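Local coordinates for ferredoxin-like protein (Thermotoga maritima, PDB 7KOE) that probably relays electrons through two [4Fe-4S] clusters as the ferredoxin-like subunit of a complex that also contains electron transfer flavoprotein and bound FAD, at residues R11-E16 with G86-F91; N18-I23 with N79-N84. One frame throughout, in Å; residues are numbered along the deposited sequence.

Contact 1: residues R11-E16 with G86-F91. With FAD (flavin-adenine dinucleotide), chain J.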
loop_
_atom_site.group_PDB
_atom_site.type_symbol
_atom_site.label_atom_id
_atom_site.label_comp_id
_atom_site.label_asym_id
_atom_site.label_seq_id
_atom_site.Cartn_x
_atom_site.Cartn_y
_atom_site.Cartn_z
ATOM N N ARG D 11 16.451 -8.334 25.346
ATOM C CA ARG D 11 15.922 -8.522 26.682
ATOM C C ARG D 11 16.894 -9.361 27.486
ATOM O O ARG D 11 17.358 -10.400 27.017
ATOM C CB ARG D 11 14.558 -9.197 26.643
ATOM C CG ARG D 11 13.849 -9.157 27.956
ATOM C CD ARG D 11 12.823 -10.230 28.014
ATOM N NE ARG D 11 12.280 -10.365 29.350
ATOM C CZ ARG D 11 11.757 -11.485 29.817
ATOM N NH1 ARG D 11 11.713 -12.562 29.055
ATOM N NH2 ARG D 11 11.279 -11.528 31.042
ATOM N N TYR D 12 17.200 -8.908 28.690
ATOM C CA TYR D 12 18.123 -9.603 29.561
ATOM C C TYR D 12 17.473 -9.833 30.911
ATOM O O TYR D 12 16.649 -9.043 31.370
ATOM C CB TYR D 12 19.408 -8.817 29.779
ATOM C CG TYR D 12 20.285 -8.645 28.572
ATOM C CD1 TYR D 12 20.033 -7.654 27.640
ATOM C CD2 TYR D 12 21.384 -9.450 28.381
ATOM C CE1 TYR D 12 20.845 -7.483 26.555
ATOM C CE2 TYR D 12 22.197 -9.282 27.299
ATOM C CZ TYR D 12 21.917 -8.309 26.384
ATOM O OH TYR D 12 22.735 -8.148 25.300
ATOM N N ARG D 13 17.856 -10.928 31.545
ATOM C CA ARG D 13 17.761 -11.049 32.991
ATOM C C ARG D 13 19.200 -11.186 33.458
ATOM O O ARG D 13 19.799 -12.255 33.341
ATOM C CB ARG D 13 16.901 -12.219 33.435
ATOM C CG ARG D 13 16.613 -12.153 34.914
ATOM C CD ARG D 13 15.501 -13.067 35.349
ATOM N NE ARG D 13 14.186 -12.604 34.944
ATOM C CZ ARG D 13 13.486 -13.139 33.956
ATOM N NH1 ARG D 13 13.987 -14.144 33.268
ATOM N NH2 ARG D 13 12.291 -12.665 33.657
ATOM N N THR D 14 19.765 -10.095 33.948
ATOM C CA THR D 14 21.169 -10.077 34.305
ATOM C C THR D 14 21.380 -10.733 35.661
ATOM O O THR D 14 20.604 -10.527 36.596
ATOM C CB THR D 14 21.686 -8.644 34.323
ATOM O OG1 THR D 14 21.167 -7.939 33.192
ATOM C CG2 THR D 14 23.185 -8.629 34.248
ATOM N N ASP D 15 22.427 -11.547 35.751
ATOM C CA ASP D 15 22.848 -12.187 36.992
ATOM C C ASP D 15 24.153 -11.521 37.410
ATOM O O ASP D 15 25.240 -12.010 37.114
ATOM C CB ASP D 15 23.019 -13.674 36.788
ATOM C CG ASP D 15 22.896 -14.452 38.068
ATOM O OD1 ASP D 15 22.575 -13.841 39.104
ATOM O OD2 ASP D 15 23.116 -15.678 38.041
ATOM N N GLU D 16 24.036 -10.393 38.114
ATOM C CA GLU D 16 25.210 -9.566 38.379
ATOM C C GLU D 16 26.106 -10.163 39.453
ATOM O O GLU D 16 27.311 -9.897 39.468
ATOM C CB GLU D 16 24.787 -8.162 38.787
ATOM C CG GLU D 16 23.993 -7.432 37.740
ATOM C CD GLU D 16 22.522 -7.428 38.052
ATOM O OE1 GLU D 16 22.089 -8.258 38.876
ATOM O OE2 GLU D 16 21.797 -6.594 37.481
ATOM N N GLY D 86 20.645 -14.204 31.532
ATOM C CA GLY D 86 21.365 -13.891 30.315
ATOM C C GLY D 86 20.477 -13.253 29.273
ATOM O O GLY D 86 19.515 -12.585 29.643
ATOM N N VAL D 87 20.783 -13.426 27.982
ATOM C CA VAL D 87 19.874 -12.976 26.932
ATOM C C VAL D 87 18.581 -13.761 27.003
ATOM O O VAL D 87 18.565 -14.954 27.325
ATOM C CB VAL D 87 20.483 -13.114 25.528
ATOM C CG1 VAL D 87 21.480 -12.070 25.281
ATOM C CG2 VAL D 87 21.123 -14.465 25.355
ATOM N N LEU D 88 17.479 -13.081 26.730
ATOM C CA LEU D 88 16.186 -13.726 26.585
ATOM C C LEU D 88 15.657 -13.227 25.255
ATOM O O LEU D 88 15.017 -12.178 25.189
ATOM C CB LEU D 88 15.257 -13.417 27.740
ATOM C CG LEU D 88 15.791 -13.808 29.116
ATOM C CD1 LEU D 88 14.980 -13.153 30.187
ATOM C CD2 LEU D 88 15.794 -15.304 29.286
ATOM N N TYR D 89 15.952 -13.973 24.198
ATOM C CA TYR D 89 15.602 -13.543 22.856
ATOM C C TYR D 89 14.101 -13.631 22.650
ATOM O O TYR D 89 13.517 -14.714 22.722
ATOM C CB TYR D 89 16.319 -14.390 21.813
ATOM C CG TYR D 89 17.799 -14.144 21.686
ATOM C CD1 TYR D 89 18.304 -12.869 21.500
ATOM C CD2 TYR D 89 18.689 -15.197 21.734
ATOM C CE1 TYR D 89 19.651 -12.657 21.368
ATOM C CE2 TYR D 89 20.030 -14.993 21.612
ATOM C CZ TYR D 89 20.507 -13.728 21.425
ATOM O OH TYR D 89 21.857 -13.546 21.299
ATOM N N LYS D 90 13.475 -12.487 22.431
ATOM C CA LYS D 90 12.106 -12.436 21.953
ATOM C C LYS D 90 12.161 -12.385 20.433
ATOM O O LYS D 90 12.970 -11.643 19.873
ATOM C CB LYS D 90 11.377 -11.232 22.560
ATOM C CG LYS D 90 12.005 -9.877 22.268
ATOM C CD LYS D 90 11.322 -8.726 22.927
ATOM C CE LYS D 90 11.866 -7.446 22.329
ATOM N NZ LYS D 90 13.313 -7.281 22.600
ATOM N N PHE D 91 11.313 -13.181 19.778
ATOM C CA PHE D 91 11.355 -13.507 18.336
ATOM C C PHE D 91 12.785 -13.700 17.812
ATOM O O PHE D 91 13.261 -12.994 16.927
ATOM C CB PHE D 91 10.574 -12.499 17.469
ATOM C CG PHE D 91 10.742 -11.053 17.846
ATOM C CD1 PHE D 91 11.764 -10.296 17.312
ATOM C CD2 PHE D 91 9.849 -10.446 18.710
ATOM C CE1 PHE D 91 11.920 -8.988 17.664
ATOM C CE2 PHE D 91 10.000 -9.126 19.056
ATOM C CZ PHE D 91 11.035 -8.398 18.528
HETATM P PA FAD J . 31.954 4.491 31.139
HETATM O O1A FAD J . 33.328 3.989 30.939
HETATM O O2A FAD J . 31.031 4.228 29.960
HETATM O O5B FAD J . 31.988 5.977 31.531
HETATM C C5B FAD J . 33.238 6.667 31.730
HETATM C C4B FAD J . 33.008 8.142 31.532
HETATM O O4B FAD J . 33.734 8.882 32.540
HETATM C C3B FAD J . 33.462 8.692 30.181
HETATM O O3B FAD J . 32.502 9.604 29.660
HETATM C C2B FAD J . 34.784 9.384 30.519
HETATM O O2B FAD J . 35.058 10.470 29.644
HETATM C C1B FAD J . 34.482 9.900 31.920
HETATM N N9A FAD J . 35.662 10.172 32.731
HETATM C C8A FAD J . 36.883 9.557 32.647
HETATM N N7A FAD J . 37.768 10.011 33.502
HETATM C C5A FAD J . 37.081 10.995 34.194
HETATM C C6A FAD J . 37.456 11.861 35.240
HETATM N N6A FAD J . 38.672 11.873 35.795
HETATM N N1A FAD J . 36.527 12.726 35.703
HETATM C C2A FAD J . 35.310 12.718 35.155
HETATM N N3A FAD J . 34.843 11.949 34.170
HETATM C C4A FAD J . 35.783 11.105 33.728
HETATM N N1 FAD J . 24.643 0.417 33.759
HETATM C C2 FAD J . 24.193 1.068 34.865
HETATM O O2 FAD J . 24.795 2.033 35.323
HETATM N N3 FAD J . 23.037 0.655 35.480
HETATM C C4 FAD J . 22.252 -0.384 35.091
HETATM O O4 FAD J . 21.238 -0.668 35.723
HETATM C C4X FAD J . 22.740 -1.080 33.925
HETATM N N5 FAD J . 22.056 -2.073 33.495
HETATM C C5X FAD J . 22.508 -2.740 32.385
HETATM C C6 FAD J . 21.772 -3.818 31.917
HETATM C C7 FAD J . 22.183 -4.526 30.798
HETATM C C7M FAD J . 21.358 -5.689 30.321
HETATM C C8 FAD J . 23.357 -4.147 30.129
HETATM C C8M FAD J . 23.824 -4.881 28.912
HETATM C C9 FAD J . 24.097 -3.068 30.595
HETATM C C9A FAD J . 23.681 -2.368 31.718
HETATM N N10 FAD J . 24.388 -1.256 32.205
HETATM C C10 FAD J . 23.954 -0.601 33.326
HETATM C "C1'" FAD J . 25.653 -0.843 31.581
HETATM C "C2'" FAD J . 25.520 0.293 30.578
HETATM O "O2'" FAD J . 25.122 -0.213 29.304
HETATM C "C3'" FAD J . 26.878 0.978 30.439
HETATM O "O3'" FAD J . 27.789 0.059 29.848
HETATM C "C4'" FAD J . 27.465 1.453 31.766
HETATM O "O4'" FAD J . 26.524 2.289 32.439
HETATM C "C5'" FAD J . 28.769 2.198 31.604
HETATM O "O5'" FAD J . 29.118 2.792 32.871
HETATM P P FAD J . 29.870 4.167 32.949
HETATM O O1P FAD J . 29.981 4.524 34.432
HETATM O O2P FAD J . 29.250 5.162 32.092
HETATM O O3P FAD J . 31.306 3.818 32.418
#
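Tyr12 and Val87 lie side by side on one face of a short antiparallel strand pair, both pointing the same way, and ring atom CE2 of Tyr12 meets CG1 of Val87 at 3.5 Å. With its CG anti to the carbonyl carbon (chi1 -67°), the Tyr12 ring also lies against the flavin, where CD1 is 3.6 Å from methyl C7M of FAD, while its hydroxyl bonds to Gly60 O. An alanine here, with no ring or hydroxyl, would probably weaken the packing against the flavin methyl and Val87 and loosen the tie to Gly60. Around Leu88 the chemistry changes: its methyl CD1 lies over one face of the Arg11 guanidinium, 3.5 Å from Arg11 NH1, and meets Arg13 NH1 obliquely. A branched aliphatic suits this place, because its methyl can lie over the guanidinium face without competing for the N-H groups, while Arg11 NH1 forms a salt bridge with an acidic side chain of another protein chain. Leu88 N donates to Arg11 O at 2.7 Å, and Arg13 and Gly86 exchange two bonds, N to O in both directions. At Gly86 a side chain would collide with the preceding carbonyl, hence glycine. The result is a two-stranded antiparallel ribbon whose Tyr12 face forms part of the FAD site.

Contact 2: residues N18-I23 with N79-N84; sequences NPHLKI and NYPRGN
Asn79 opens the approach with its backbone: its N donates to His20 O at 3.0 Å, nearly along the C=O axis, and its own carbonyl O lies near the plane of the His20 imidazole, at the CD2 edge. Of its side chain, CB comes to 3.8 Å from His20 O. The backbone bond carries on from the two-stranded antiparallel pairing of 21-22 with 77-78, probably corresponding to the pair of end strands that closes the fold of small 2[4Fe-4S] ferredoxins; the neighbouring Leu21 touches a cluster. At Tyr80 CB points away from 18-23, and the ring serves other partners: it touches a bound FAD and packs edge-to-face with Trp78. Pro81 then sets its CG over the centre of the imidazole, a CH-pi contact 3.6 Å from the centroid and only 3° off the normal. Leu21 CG occupies the opposite face, so the flat His20 ring, swung between backbone N and carbonyl carbon (chi1 62°), is clasped between two aliphatic groups. Arg82, bent at chi3, brings a face of its guanidinium toward the end of the Asn18 amide, the planes 53° apart; its charge goes to Asp15 in a salt bridge, with Tyr204 of an electron transfer flavoprotein chain adding a cation-pi contact.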
loop_
_atom_site.group_PDB
_atom_site.type_symbol
_atom_site.label_atom_id
_atom_site.label_comp_id
_atom_site.label_asym_id
_atom_site.label_seq_id
_atom_site.Cartn_x
_atom_site.Cartn_y
_atom_site.Cartn_z
ATOM N N ASN D 18 26.762 -13.307 39.706
ATOM C CA ASN D 18 27.410 -14.477 39.119
ATOM C C ASN D 18 27.884 -14.125 37.719
ATOM O O ASN D 18 27.160 -14.333 36.738
ATOM C CB ASN D 18 26.460 -15.670 39.079
ATOM C CG ASN D 18 25.912 -16.020 40.434
ATOM O OD1 ASN D 18 24.721 -15.874 40.688
ATOM N ND2 ASN D 18 26.779 -16.491 41.321
ATOM N N PRO D 19 29.097 -13.586 37.586
ATOM C CA PRO D 19 29.661 -13.359 36.249
ATOM C C PRO D 19 30.037 -14.684 35.607
ATOM O O PRO D 19 30.844 -15.442 36.146
ATOM C CB PRO D 19 30.892 -12.492 36.525
ATOM C CG PRO D 19 30.708 -11.982 37.898
ATOM C CD PRO D 19 29.967 -13.037 38.631
ATOM N N HIS D 20 29.433 -14.967 34.459
ATOM C CA HIS D 20 29.685 -16.209 33.747
ATOM C C HIS D 20 30.890 -16.125 32.826
ATOM O O HIS D 20 31.265 -17.138 32.235
ATOM C CB HIS D 20 28.451 -16.610 32.949
ATOM C CG HIS D 20 28.061 -15.614 31.907
ATOM N ND1 HIS D 20 27.441 -14.423 32.208
ATOM C CD2 HIS D 20 28.201 -15.636 30.563
ATOM C CE1 HIS D 20 27.221 -13.750 31.095
ATOM N NE2 HIS D 20 27.672 -14.466 30.082
ATOM N N LEU D 21 31.502 -14.956 32.693
ATOM C CA LEU D 21 32.715 -14.776 31.904
ATOM C C LEU D 21 33.815 -14.335 32.853
ATOM O O LEU D 21 33.903 -13.157 33.208
ATOM C CB LEU D 21 32.525 -13.744 30.808
ATOM C CG LEU D 21 31.261 -13.840 29.984
ATOM C CD1 LEU D 21 31.077 -12.554 29.260
ATOM C CD2 LEU D 21 31.396 -14.959 29.025
ATOM N N LYS D 22 34.649 -15.272 33.264
ATOM C CA LYS D 22 35.810 -14.976 34.080
ATOM C C LYS D 22 37.049 -15.215 33.238
ATOM O O LYS D 22 37.075 -16.125 32.408
ATOM C CB LYS D 22 35.832 -15.847 35.334
ATOM C CG LYS D 22 36.788 -15.381 36.408
ATOM C CD LYS D 22 36.768 -16.321 37.595
ATOM C CE LYS D 22 37.369 -17.668 37.239
ATOM N NZ LYS D 22 38.834 -17.576 37.018
ATOM N N ILE D 23 38.062 -14.385 33.424
ATOM C CA ILE D 23 39.338 -14.564 32.752
ATOM C C ILE D 23 40.276 -15.266 33.720
ATOM O O ILE D 23 40.477 -14.802 34.848
ATOM C CB ILE D 23 39.903 -13.226 32.265
ATOM C CG1 ILE D 23 39.148 -12.814 31.010
ATOM C CG2 ILE D 23 41.379 -13.330 31.992
ATOM C CD1 ILE D 23 39.641 -11.581 30.399
ATOM N N ASN D 79 31.178 -19.770 30.837
ATOM C CA ASN D 79 29.993 -20.541 31.139
ATOM C C ASN D 79 28.806 -19.867 30.481
ATOM O O ASN D 79 28.858 -18.694 30.114
ATOM C CB ASN D 79 29.753 -20.641 32.645
ATOM C CG ASN D 79 30.709 -21.581 33.322
ATOM O OD1 ASN D 79 30.810 -22.749 32.955
ATOM N ND2 ASN D 79 31.434 -21.075 34.309
ATOM N N TYR D 80 27.739 -20.623 30.321
ATOM C CA TYR D 80 26.460 -19.999 30.124
ATOM C C TYR D 80 26.033 -19.373 31.441
ATOM O O TYR D 80 26.461 -19.814 32.510
ATOM C CB TYR D 80 25.428 -21.022 29.670
ATOM C CG TYR D 80 25.469 -21.333 28.202
ATOM C CD1 TYR D 80 25.250 -20.344 27.260
ATOM C CD2 TYR D 80 25.714 -22.619 27.756
ATOM C CE1 TYR D 80 25.277 -20.629 25.917
ATOM C CE2 TYR D 80 25.749 -22.911 26.417
ATOM C CZ TYR D 80 25.531 -21.913 25.504
ATOM O OH TYR D 80 25.564 -22.208 24.166
ATOM N N PRO D 81 25.189 -18.346 31.401
ATOM C CA PRO D 81 24.512 -17.917 32.624
ATOM C C PRO D 81 23.581 -19.009 33.115
ATOM O O PRO D 81 23.266 -19.963 32.403
ATOM C CB PRO D 81 23.737 -16.676 32.185
ATOM C CG PRO D 81 24.413 -16.217 30.979
ATOM C CD PRO D 81 24.920 -17.425 30.290
ATOM N N ARG D 82 23.099 -18.844 34.343
ATOM C CA ARG D 82 22.200 -19.822 34.930
ATOM C C ARG D 82 20.869 -19.853 34.182
ATOM O O ARG D 82 20.615 -19.066 33.267
ATOM C CB ARG D 82 21.952 -19.512 36.402
ATOM C CG ARG D 82 23.197 -19.254 37.204
ATOM C CD ARG D 82 22.858 -19.086 38.665
ATOM N NE ARG D 82 22.213 -17.807 38.929
ATOM C CZ ARG D 82 21.553 -17.524 40.044
ATOM N NH1 ARG D 82 21.448 -18.431 41.001
ATOM N NH2 ARG D 82 20.999 -16.334 40.201
ATOM N N GLY D 83 20.026 -20.807 34.556
ATOM C CA GLY D 83 18.701 -20.861 33.970
ATOM C C GLY D 83 17.907 -19.621 34.330
ATOM O O GLY D 83 18.037 -19.083 35.431
ATOM N N ASN D 84 17.128 -19.141 33.355
ATOM C CA ASN D 84 16.367 -17.889 33.417
ATOM C C ASN D 84 17.275 -16.677 33.582
ATOM O O ASN D 84 16.915 -15.712 34.242
ATOM C CB ASN D 84 15.304 -17.915 34.521
ATOM C CG ASN D 84 14.046 -17.211 34.131
ATOM O OD1 ASN D 84 13.999 -16.523 33.119
ATOM N ND2 ASN D 84 13.008 -17.366 34.937
#

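Overall arrangement
Contact 1 is the more buried of the two, although its centre is about 14 Å from that of the chain against about 10 Å for contact 2, probably in part because partner chains come close to many of its residues. It joins segments 11-16 and 86-91 by three backbone bonds; contact 2 extends the pairing of 21-22 with 77-78 by one and relies on aliphatic packing against an imidazole. Their centres are 12 Å apart, and a salt bridge ties them, Asp15 OD2 to Arg82 NE at 2.5 Å, while Gly86 packs on Pro81. Contact 1 borders one flavin through Tyr12; contact 2 touches a cluster through Leu21 and another FAD through Tyr80, consistent with a place along an electron route.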